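Local coordinates for general stress protein 26 (Bacillus anthracis, PDB 3EC6) that binds flavin-adenine dinucleotide and is probably a flavin-dependent member of the pyridoxamine 5'-phosphate oxidase family, its exact reaction being unknown, at residues A[18-23]-A[31-36]; A[61-66]-A[77-82]; A[86-91]-A[112-117]. All blocks are in the same frame, centred on the assembly; numbering follows the deposited sequence. Where two conformers were deposited one is given.

Interaction 1 of 3, residues A[18-23]-A[31-36]. With FAD (flavin-adenine dinucleotide), chain B.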
# COMPACT_ATOMS: atom_id res chain seq x y z
N GLY A 18 0.49 -8.02 3.93
CA GLY A 18 1.23 -6.86 3.43
C GLY A 18 0.39 -6.14 2.40
O GLY A 18 -0.82 -6.42 2.25
N VAL A 19 1.03 -5.26 1.63
CA VAL A 19 0.35 -4.50 0.59
C VAL A 19 1.01 -4.80 -0.74
O VAL A 19 2.23 -4.69 -0.83
CB VAL A 19 0.47 -3.00 0.85
CG1 VAL A 19 -0.22 -2.22 -0.22
CG2 VAL A 19 -0.15 -2.66 2.27
N LEU A 20 0.21 -5.19 -1.74
CA LEU A 20 0.72 -5.39 -3.10
C LEU A 20 0.23 -4.24 -3.95
O LEU A 20 -1.00 -4.04 -4.09
CB LEU A 20 0.12 -6.70 -3.65
CG LEU A 20 0.45 -7.02 -5.12
CD1 LEU A 20 1.98 -7.15 -5.36
CD2 LEU A 20 -0.26 -8.34 -5.60
N SER A 21 1.17 -3.48 -4.52
CA SER A 21 0.78 -2.35 -5.39
C SER A 21 1.16 -2.67 -6.83
O SER A 21 2.20 -3.26 -7.13
CB SER A 21 1.55 -1.12 -4.96
OG SER A 21 1.27 -0.89 -3.57
N THR A 22 0.29 -2.27 -7.74
CA THR A 22 0.43 -2.47 -9.18
C THR A 22 0.05 -1.17 -9.87
O THR A 22 -0.37 -0.19 -9.21
CB THR A 22 -0.56 -3.57 -9.68
OG1 THR A 22 -1.88 -3.26 -9.16
CG2 THR A 22 -0.13 -4.96 -9.19
N VAL A 23 0.29 -1.12 -11.19
CA VAL A 23 -0.19 -0.01 -12.02
C VAL A 23 -1.38 -0.48 -12.84
O VAL A 23 -1.31 -1.56 -13.44
CB VAL A 23 0.90 0.47 -12.98
CG1 VAL A 23 0.37 1.64 -13.86
CG2 VAL A 23 2.12 0.88 -12.22
N ALA A 31 -3.53 -3.24 -2.70
CA ALA A 31 -4.47 -4.14 -2.03
C ALA A 31 -3.73 -4.84 -0.90
O ALA A 31 -2.54 -5.18 -1.03
CB ALA A 31 -5.03 -5.17 -3.01
N PHE A 32 -4.42 -5.08 0.20
CA PHE A 32 -3.90 -5.99 1.23
C PHE A 32 -3.91 -7.40 0.67
O PHE A 32 -4.89 -7.83 0.05
CB PHE A 32 -4.75 -5.90 2.53
CG PHE A 32 -4.72 -4.53 3.15
CD1 PHE A 32 -3.56 -4.07 3.75
CD2 PHE A 32 -5.85 -3.69 3.10
CE1 PHE A 32 -3.50 -2.80 4.30
CE2 PHE A 32 -5.80 -2.41 3.67
CZ PHE A 32 -4.63 -1.98 4.28
N MSE A 33 -2.85 -8.15 0.94
CA MSE A 33 -2.71 -9.54 0.46
C MSE A 33 -1.87 -10.31 1.51
O MSE A 33 -1.00 -9.70 2.19
CB MSE A 33 -2.04 -9.67 -0.93
CG MSE A 33 -2.70 -8.79 -1.99
SE MSE A 33 -4.42 -9.44 -2.51
CE MSE A 33 -4.00 -10.33 -4.13
N MSE A 34 -2.15 -11.60 1.67
CA MSE A 34 -1.28 -12.48 2.45
C MSE A 34 -0.08 -12.90 1.60
O MSE A 34 -0.23 -13.32 0.46
CB MSE A 34 -2.05 -13.73 2.86
CG MSE A 34 -3.20 -13.32 3.68
SE MSE A 34 -4.19 -14.83 4.36
CE MSE A 34 -2.85 -16.15 4.17
N PHE A 35 1.11 -12.84 2.18
CA PHE A 35 2.31 -13.21 1.44
C PHE A 35 2.96 -14.49 1.91
O PHE A 35 3.25 -14.64 3.12
CB PHE A 35 3.36 -12.05 1.51
CG PHE A 35 3.00 -10.87 0.69
CD1 PHE A 35 3.51 -10.73 -0.61
CD2 PHE A 35 2.08 -9.91 1.20
CE1 PHE A 35 3.13 -9.59 -1.40
CE2 PHE A 35 1.70 -8.82 0.37
CZ PHE A 35 2.22 -8.65 -0.90
N PHE A 36 3.27 -15.37 0.95
CA PHE A 36 4.11 -16.56 1.20
C PHE A 36 5.44 -16.39 0.51
O PHE A 36 5.68 -15.39 -0.13
CB PHE A 36 3.39 -17.80 0.63
CG PHE A 36 1.98 -17.90 1.07
CD1 PHE A 36 1.67 -18.45 2.29
CD2 PHE A 36 0.97 -17.34 0.30
CE1 PHE A 36 0.33 -18.49 2.74
CE2 PHE A 36 -0.39 -17.39 0.72
CZ PHE A 36 -0.69 -17.96 1.93
PA FAD B . -10.90 -7.22 -7.63
O1A FAD B . -10.52 -7.87 -8.96
O2A FAD B . -11.93 -8.01 -6.84
O5B FAD B . -11.62 -5.76 -7.85
C5B FAD B . -11.84 -4.98 -6.70
C4B FAD B . -11.08 -3.71 -6.98
O4B FAD B . -11.80 -2.97 -7.99
C3B FAD B . -10.98 -2.86 -5.71
O3B FAD B . -9.69 -2.98 -5.12
C2B FAD B . -11.39 -1.47 -6.21
O2B FAD B . -10.24 -0.72 -6.56
C1B FAD B . -12.23 -1.72 -7.46
N9A FAD B . -13.67 -1.81 -7.14
C8A FAD B . -14.22 -2.19 -5.93
N7A FAD B . -15.57 -2.13 -6.02
C5A FAD B . -15.90 -1.73 -7.26
C6A FAD B . -17.15 -1.51 -7.85
N6A FAD B . -18.23 -1.42 -7.05
N1A FAD B . -17.19 -1.07 -9.16
C2A FAD B . -16.01 -0.86 -9.87
N3A FAD B . -14.77 -1.09 -9.28
C4A FAD B . -14.72 -1.52 -7.99
N1 FAD B . -7.41 -11.34 -1.65
C2 FAD B . -6.77 -12.39 -2.27
O2 FAD B . -7.22 -12.71 -3.38
N3 FAD B . -5.67 -13.00 -1.71
C4 FAD B . -5.20 -12.60 -0.48
O4 FAD B . -4.19 -13.17 0.03
C4X FAD B . -5.88 -11.58 0.21
N5 FAD B . -5.42 -11.19 1.46
C5X FAD B . -6.10 -10.18 2.12
C6 FAD B . -5.63 -9.82 3.40
C7 FAD B . -6.30 -8.79 4.05
C7M FAD B . -5.81 -8.40 5.43
C8 FAD B . -7.40 -8.13 3.46
C8M FAD B . -8.13 -6.98 4.14
C9 FAD B . -7.83 -8.47 2.17
C9A FAD B . -7.18 -9.52 1.50
N10 FAD B . -7.60 -9.88 0.23
C10 FAD B . -6.96 -10.94 -0.41
C1' FAD B . -8.65 -9.15 -0.55
C2' FAD B . -8.08 -8.12 -1.54
O2' FAD B . -7.31 -7.13 -0.85
C3' FAD B . -9.26 -7.41 -2.19
O3' FAD B . -10.06 -8.43 -2.81
C4' FAD B . -8.80 -6.39 -3.23
O4' FAD B . -9.90 -5.52 -3.66
C5' FAD B . -8.22 -7.10 -4.46
O5' FAD B . -7.86 -6.13 -5.43
P FAD B . -8.22 -6.54 -6.95
O1P FAD B . -8.06 -5.34 -7.88
O2P FAD B . -7.55 -7.82 -7.38
O3P FAD B . -9.76 -6.83 -6.63
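Leu20 and Met33, a selenomethionine, meet on one face of the sheet, Leu20 CB lying 3.9 Å from Met33 CG. Phe35 turns its ring edge to the same strand: its CE2 comes within 3.6 Å of Gly18 C, and its CZ reaches Leu20 CB. Gly18, having no CB, leaves room for this edge to come close to the backbone. On the other face Val19 and Phe32 run alongside each other in the same direction, with Val19 CG2 3.9 Å from Phe32 CE1. This face packs against Val19 and Leu65 of the second subunit. The two strands form a beta hairpin in the flavin-binding barrel of the pyridoxamine 5'-phosphate oxidase family. Gly18 pairs with Met33 and Leu20 with Ala31 through two backbone bonds each, the one from Gly18 N to Met33 O being nearly straight (175°). At the polar edge the backbone of segment 31-36 meets the FAD of chain B. The ribityl O2' donates to Phe32 O at 2.7 Å, Met34 N donates to flavin O4 at 3.1 Å and only weakly to N5, and Met33 SE, brought round by a chain bent at chi2 (-71°), rests 3.6 Å from flavin C10.

Interaction 2 of 3, residues A[61-66]-A[77-82]. With FAD (flavin-adenine dinucleotide), chain C.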
# COMPACT_ATOMS: atom_id res chain seq x y z
N ASN A 61 5.59 -4.65 -13.29
CA ASN A 61 6.32 -4.07 -12.14
C ASN A 61 5.40 -3.92 -10.96
O ASN A 61 4.31 -3.37 -11.10
CB ASN A 61 6.83 -2.68 -12.50
CG ASN A 61 7.87 -2.73 -13.59
OD1 ASN A 61 7.55 -2.57 -14.77
ND2 ASN A 61 9.09 -2.98 -13.21
N VAL A 62 5.84 -4.47 -9.84
CA VAL A 62 5.01 -4.40 -8.61
C VAL A 62 5.84 -3.95 -7.45
O VAL A 62 7.06 -3.91 -7.50
CB VAL A 62 4.39 -5.79 -8.26
CG1 VAL A 62 3.51 -6.27 -9.41
CG2 VAL A 62 5.46 -6.84 -7.89
N HIS A 63 5.17 -3.53 -6.40
CA HIS A 63 5.84 -3.02 -5.20
C HIS A 63 5.14 -3.68 -4.01
O HIS A 63 3.91 -3.84 -4.02
CB HIS A 63 5.67 -1.50 -5.17
CG HIS A 63 6.36 -0.85 -4.02
ND1 HIS A 63 5.76 -0.75 -2.78
CD2 HIS A 63 7.61 -0.34 -3.89
CE1 HIS A 63 6.59 -0.14 -1.95
NE2 HIS A 63 7.73 0.12 -2.59
N VAL A 64 5.90 -4.11 -3.02
CA VAL A 64 5.37 -4.76 -1.80
C VAL A 64 5.85 -4.02 -0.58
O VAL A 64 7.01 -3.70 -0.49
CB VAL A 64 5.82 -6.24 -1.74
CG1 VAL A 64 5.41 -6.88 -0.42
CG2 VAL A 64 5.25 -7.02 -2.91
N LEU A 65 4.93 -3.77 0.36
CA LEU A 65 5.24 -3.33 1.72
C LEU A 65 4.85 -4.48 2.62
O LEU A 65 3.73 -5.00 2.55
CB LEU A 65 4.45 -2.07 2.16
CG LEU A 65 4.71 -0.85 1.34
CD1 LEU A 65 3.72 0.22 1.80
CD2 LEU A 65 6.13 -0.36 1.69
N LEU A 66 5.79 -4.93 3.47
CA LEU A 66 5.50 -6.12 4.32
C LEU A 66 6.24 -6.04 5.64
O LEU A 66 7.40 -5.68 5.69
CB LEU A 66 5.94 -7.41 3.58
CG LEU A 66 5.72 -8.76 4.26
CD1 LEU A 66 4.22 -9.07 4.34
CD2 LEU A 66 6.41 -9.84 3.43
N TYR A 77 10.22 -3.09 8.78
CA TYR A 77 9.53 -3.69 7.65
C TYR A 77 10.38 -3.63 6.41
O TYR A 77 11.47 -3.03 6.41
CB TYR A 77 8.19 -3.02 7.39
CG TYR A 77 8.26 -1.55 7.02
CD1 TYR A 77 8.10 -1.14 5.70
CD2 TYR A 77 8.40 -0.57 8.02
CE1 TYR A 77 8.16 0.23 5.37
CE2 TYR A 77 8.45 0.79 7.72
CZ TYR A 77 8.29 1.17 6.38
OH TYR A 77 8.32 2.51 6.06
N ILE A 78 9.86 -4.22 5.34
CA ILE A 78 10.61 -4.22 4.07
C ILE A 78 9.77 -3.63 2.93
O ILE A 78 8.52 -3.61 2.98
CB ILE A 78 11.11 -5.62 3.64
CG1 ILE A 78 9.94 -6.57 3.38
CG2 ILE A 78 12.14 -6.21 4.67
CD1 ILE A 78 10.43 -7.92 2.80
N GLU A 79 10.46 -3.16 1.92
CA GLU A 79 9.81 -2.75 0.68
C GLU A 79 10.47 -3.58 -0.40
O GLU A 79 11.69 -3.75 -0.39
CB GLU A 79 10.18 -1.32 0.30
CG GLU A 79 9.61 -0.26 1.07
CD GLU A 79 9.93 1.07 0.35
OE1 GLU A 79 9.80 1.16 -0.91
OE2 GLU A 79 10.30 2.02 1.06
N VAL A 80 9.68 -4.12 -1.30
CA VAL A 80 10.22 -4.98 -2.36
C VAL A 80 9.78 -4.41 -3.70
O VAL A 80 8.61 -4.09 -3.87
CB VAL A 80 9.69 -6.42 -2.23
CG1 VAL A 80 10.20 -7.29 -3.37
CG2 VAL A 80 9.96 -7.01 -0.79
N GLU A 81 10.73 -4.24 -4.62
CA GLU A 81 10.46 -3.90 -6.03
C GLU A 81 10.85 -5.08 -6.90
O GLU A 81 11.92 -5.66 -6.73
CB GLU A 81 11.30 -2.71 -6.50
CG GLU A 81 11.13 -1.43 -5.69
CD GLU A 81 12.20 -0.40 -6.01
OE1 GLU A 81 12.98 -0.57 -6.97
OE2 GLU A 81 12.28 0.59 -5.28
N GLY A 82 9.96 -5.47 -7.80
CA GLY A 82 10.33 -6.56 -8.72
C GLY A 82 9.25 -6.76 -9.76
O GLY A 82 8.29 -6.00 -9.79
PA FAD C . 11.98 9.25 0.21
O1A FAD C . 11.91 10.50 -0.66
O2A FAD C . 12.70 9.46 1.53
O5B FAD C . 12.84 8.05 -0.51
C5B FAD C . 12.79 6.79 0.11
C4B FAD C . 12.23 5.88 -0.97
O4B FAD C . 13.25 5.70 -1.98
C3B FAD C . 11.87 4.53 -0.37
O3B FAD C . 10.46 4.43 -0.16
C2B FAD C . 12.49 3.55 -1.36
O2B FAD C . 11.54 3.16 -2.34
C1B FAD C . 13.61 4.33 -2.05
N9A FAD C . 14.91 4.14 -1.36
C8A FAD C . 15.08 3.83 -0.03
N7A FAD C . 16.41 3.72 0.23
C5A FAD C . 17.09 3.97 -0.91
C6A FAD C . 18.46 3.98 -1.17
N6A FAD C . 19.29 3.43 -0.27
N1A FAD C . 18.88 4.26 -2.46
C2A FAD C . 17.95 4.52 -3.46
N3A FAD C . 16.58 4.51 -3.19
C4A FAD C . 16.16 4.23 -1.92
N1 FAD C . 6.74 10.08 6.28
C2 FAD C . 6.21 11.34 6.12
O2 FAD C . 6.91 12.13 5.49
N3 FAD C . 4.96 11.66 6.59
C4 FAD C . 4.21 10.74 7.28
O4 FAD C . 3.06 11.04 7.72
C4X FAD C . 4.76 9.46 7.52
N5 FAD C . 4.01 8.53 8.23
C5X FAD C . 4.57 7.28 8.46
C6 FAD C . 3.80 6.37 9.21
C7 FAD C . 4.34 5.09 9.41
C7M FAD C . 3.53 4.11 10.22
C8 FAD C . 5.61 4.75 8.88
C8M FAD C . 6.21 3.36 9.06
C9 FAD C . 6.33 5.65 8.10
C9A FAD C . 5.81 6.94 7.90
N10 FAD C . 6.53 7.86 7.14
C10 FAD C . 6.00 9.14 6.98
C1' FAD C . 7.79 7.55 6.42
C2' FAD C . 7.58 7.19 4.94
O2' FAD C . 6.73 6.05 4.80
C3' FAD C . 8.95 6.82 4.35
O3' FAD C . 9.81 7.95 4.56
C4' FAD C . 8.86 6.49 2.87
O4' FAD C . 10.09 5.87 2.37
C5' FAD C . 8.57 7.76 2.06
O5' FAD C . 8.55 7.44 0.67
P FAD C . 9.27 8.52 -0.28
O1P FAD C . 9.46 7.96 -1.69
O2P FAD C . 8.65 9.88 -0.17
O3P FAD C . 10.64 8.50 0.53
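His63 and Glu79 make the one side-chain hydrogen bond between strands 61-66 and 77-82. His63 NE2 donates to Glu79 OE1 over 2.9 Å, with the oxygen in the imidazole plane. On the acceptor side the nitrogen comes to the anti side of the carboxylate, 31° out of its plane; ring and carboxylate planes are 55° apart. With CG anti to the backbone N (chi1 -178°), the imidazole of His63 is carried out beside the neighbouring strand, where Val80 O sits over one of its faces.

Backbone bonds run the length of this antiparallel hairpin. Val64 with Val80 and Leu66 with Ile78 are joined in both directions; Val62 N to Gly82 O is nearly straight, whereas the return bond from Gly82 N is weak.

Apolar contacts occur on both faces. Beta-branched Val64 and Val80, which suit an extended backbone, touch CB to CB at 3.9 Å, and Leu66 CB meets Ile78 CG1; the Ile78 side chain also packs on Ile8, Ile11 and Ile12 of helix 4-13. On the face of His63, Leu65 CD2 lies 3.5 Å from Glu79 CG, the two side chains running alongside each other.

Cofactor contacts come from the same face. Glu79 OE2 accepts from O3B of the FAD of chain C at 2.7 Å and OE1 from O2B at 3.0 Å, while Tyr77 CE2 approaches the flavin methyl C8M at 3.7 Å. Glu79 OE1 is therefore shared between histidine and ribose: a carboxylate suits this place because it can accept from both sugar hydroxyls at once, and His63 acts as a second-shell donor that helps fix its rotation.

Interaction 3 of 3, residues A[86-91]-A[112-117]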
# COMPACT_ATOMS: atom_id res chain seq x y z
N ILE A 86 2.48 -15.02 -13.25
CA ILE A 86 1.47 -15.92 -12.67
C ILE A 86 2.03 -17.32 -12.63
O ILE A 86 2.68 -17.78 -13.60
CB ILE A 86 0.18 -15.86 -13.51
CG1 ILE A 86 -0.33 -14.42 -13.55
CG2 ILE A 86 -0.94 -16.75 -12.84
CD1 ILE A 86 -0.31 -13.71 -12.24
N GLU A 87 1.82 -18.00 -11.52
CA GLU A 87 2.41 -19.32 -11.27
C GLU A 87 1.24 -20.25 -10.97
O GLU A 87 0.39 -19.97 -10.11
CB GLU A 87 3.44 -19.22 -10.11
CG GLU A 87 3.94 -20.58 -9.62
CD GLU A 87 4.80 -21.30 -10.66
OE1 GLU A 87 6.02 -21.05 -10.65
OE2 GLU A 87 4.29 -22.15 -11.42
N GLU A 88 1.16 -21.36 -11.73
CA GLU A 88 0.08 -22.31 -11.51
C GLU A 88 0.64 -23.67 -11.05
O GLU A 88 -0.08 -24.66 -11.06
CB GLU A 88 -0.77 -22.50 -12.78
CG GLU A 88 -1.34 -21.20 -13.30
CD GLU A 88 -2.63 -21.35 -14.06
OE1 GLU A 88 -3.49 -22.19 -13.70
OE2 GLU A 88 -2.81 -20.57 -15.01
N ASP A 89 1.92 -23.71 -10.68
CA ASP A 89 2.56 -24.95 -10.20
C ASP A 89 1.76 -25.57 -9.05
O ASP A 89 1.56 -24.92 -8.02
CB ASP A 89 3.97 -24.61 -9.75
CG ASP A 89 4.70 -25.81 -9.24
OD1 ASP A 89 5.08 -26.68 -10.06
OD2 ASP A 89 4.89 -25.91 -8.01
N SER A 90 1.30 -26.81 -9.23
CA SER A 90 0.50 -27.50 -8.20
C SER A 90 1.23 -27.67 -6.89
O SER A 90 0.62 -27.57 -5.82
CB SER A 90 0.03 -28.86 -8.69
OG SER A 90 -0.84 -28.71 -9.79
N THR A 91 2.54 -27.91 -6.95
CA THR A 91 3.33 -28.11 -5.73
C THR A 91 3.34 -26.84 -4.88
O THR A 91 3.06 -26.91 -3.69
CB THR A 91 4.76 -28.58 -6.03
OG1 THR A 91 4.68 -29.83 -6.71
CG2 THR A 91 5.59 -28.79 -4.71
N ASN A 112 -9.74 -21.66 -10.22
CA ASN A 112 -9.52 -20.23 -10.11
C ASN A 112 -8.30 -19.83 -9.26
O ASN A 112 -7.92 -18.67 -9.29
CB ASN A 112 -10.76 -19.53 -9.56
CG ASN A 112 -11.97 -19.69 -10.51
OD1 ASN A 112 -11.79 -19.57 -11.74
ND2 ASN A 112 -13.15 -19.92 -9.98
N TYR A 113 -7.70 -20.78 -8.53
CA TYR A 113 -6.56 -20.45 -7.66
C TYR A 113 -5.29 -20.35 -8.52
O TYR A 113 -4.87 -21.29 -9.18
CB TYR A 113 -6.44 -21.59 -6.64
CG TYR A 113 -5.25 -21.62 -5.70
CD1 TYR A 113 -4.45 -20.48 -5.47
CD2 TYR A 113 -4.96 -22.82 -4.99
CE1 TYR A 113 -3.39 -20.53 -4.63
CE2 TYR A 113 -3.88 -22.88 -4.09
CZ TYR A 113 -3.11 -21.71 -3.93
OH TYR A 113 -2.06 -21.76 -3.05
N VAL A 114 -4.68 -19.18 -8.47
CA VAL A 114 -3.34 -19.04 -9.07
C VAL A 114 -2.49 -18.33 -8.05
O VAL A 114 -3.00 -17.73 -7.07
CB VAL A 114 -3.36 -18.20 -10.38
CG1 VAL A 114 -4.19 -18.93 -11.44
CG2 VAL A 114 -3.92 -16.78 -10.14
N LEU A 115 -1.19 -18.37 -8.28
CA LEU A 115 -0.25 -17.59 -7.46
C LEU A 115 0.32 -16.43 -8.28
O LEU A 115 0.66 -16.58 -9.45
CB LEU A 115 0.91 -18.46 -6.97
CG LEU A 115 0.55 -19.55 -5.96
CD1 LEU A 115 1.73 -20.53 -5.86
CD2 LEU A 115 0.19 -18.96 -4.61
N ILE A 116 0.44 -15.26 -7.63
CA ILE A 116 1.27 -14.21 -8.20
C ILE A 116 2.68 -14.40 -7.62
O ILE A 116 2.86 -14.45 -6.41
CB ILE A 116 0.75 -12.88 -7.79
CG1 ILE A 116 -0.65 -12.67 -8.35
CG2 ILE A 116 1.72 -11.81 -8.29
CD1 ILE A 116 -1.31 -11.35 -7.83
N LYS A 117 3.68 -14.56 -8.50
CA LYS A 117 5.06 -14.80 -8.14
C LYS A 117 5.79 -13.48 -8.28
O LYS A 117 5.74 -12.84 -9.32
CB LYS A 117 5.67 -15.83 -9.10
CG LYS A 117 7.17 -15.96 -8.91
CD LYS A 117 7.69 -17.12 -9.75
CE LYS A 117 9.20 -17.22 -9.70
NZ LYS A 117 9.68 -18.28 -10.62
O HOH W 1 8.11 -20.46 -9.14
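Ile86 packs against Val114 and Ile116 where the end of strand 77-87 pairs antiparallel with the start of strand 113-126, just before the chain turns into helix 90-96. This side is tight: Ile86 CG2 lies 3.7 Å from Val114 CB, and Ile86 CD1 reaches Ile116 CG1 at 4.0 Å. Branched aliphatic residues suit a face that helix 51-58 covers with Ile53. Two backbone bonds join Glu87 and Leu115, Glu87 N to Leu115 O at 2.8 Å and Leu115 N to Glu87 O at 2.9 Å. On the opposite face Leu115 packs on Leu92 and Phe96 of helix 90-96.

Toward solvent the contact is looser and more polar. Glu88 lies alongside Val114, its CD 3.9 Å from Val114 CG1, and carries its charge on to a salt bridge with Arg48. Asp89 is the N-cap of helix 90-96, its OD2 accepting from Leu92 N. The chain of Glu87 bends at chi2 (68°), bringing CD round, and OE2 takes the backbone N of Asp89 at 2.9 Å. Glu87 and the extended Lys117 touch through their CB atoms but form no direct salt bridge; a water donates to Glu87 OE1 at 2.6 Å and accepts from Lys117 NZ at 3.1 Å.

The three contacts follow one another along the chain and belong to one curled antiparallel sheet. Interactions 1 and 2 are hairpins with centres about 9 Å apart, joined because strands 17-24 and 61-66 are neighbours: Ser21 N and Val19 N probably bond to His63 O and Leu65 O. Interaction 3 lies on the opposite side of the chain's centre from interaction 2, about 19 Å between contact centres, yet continues its strand 77-87 to the pairing with strand 113-126. It meets interaction 1, about 15 Å away between centres, where Leu20 CD2 packs on Ile116 CD1. Interactions 1 and 2 both touch the second subunit and contact different FAD molecules, so each cofactor is held by both chains.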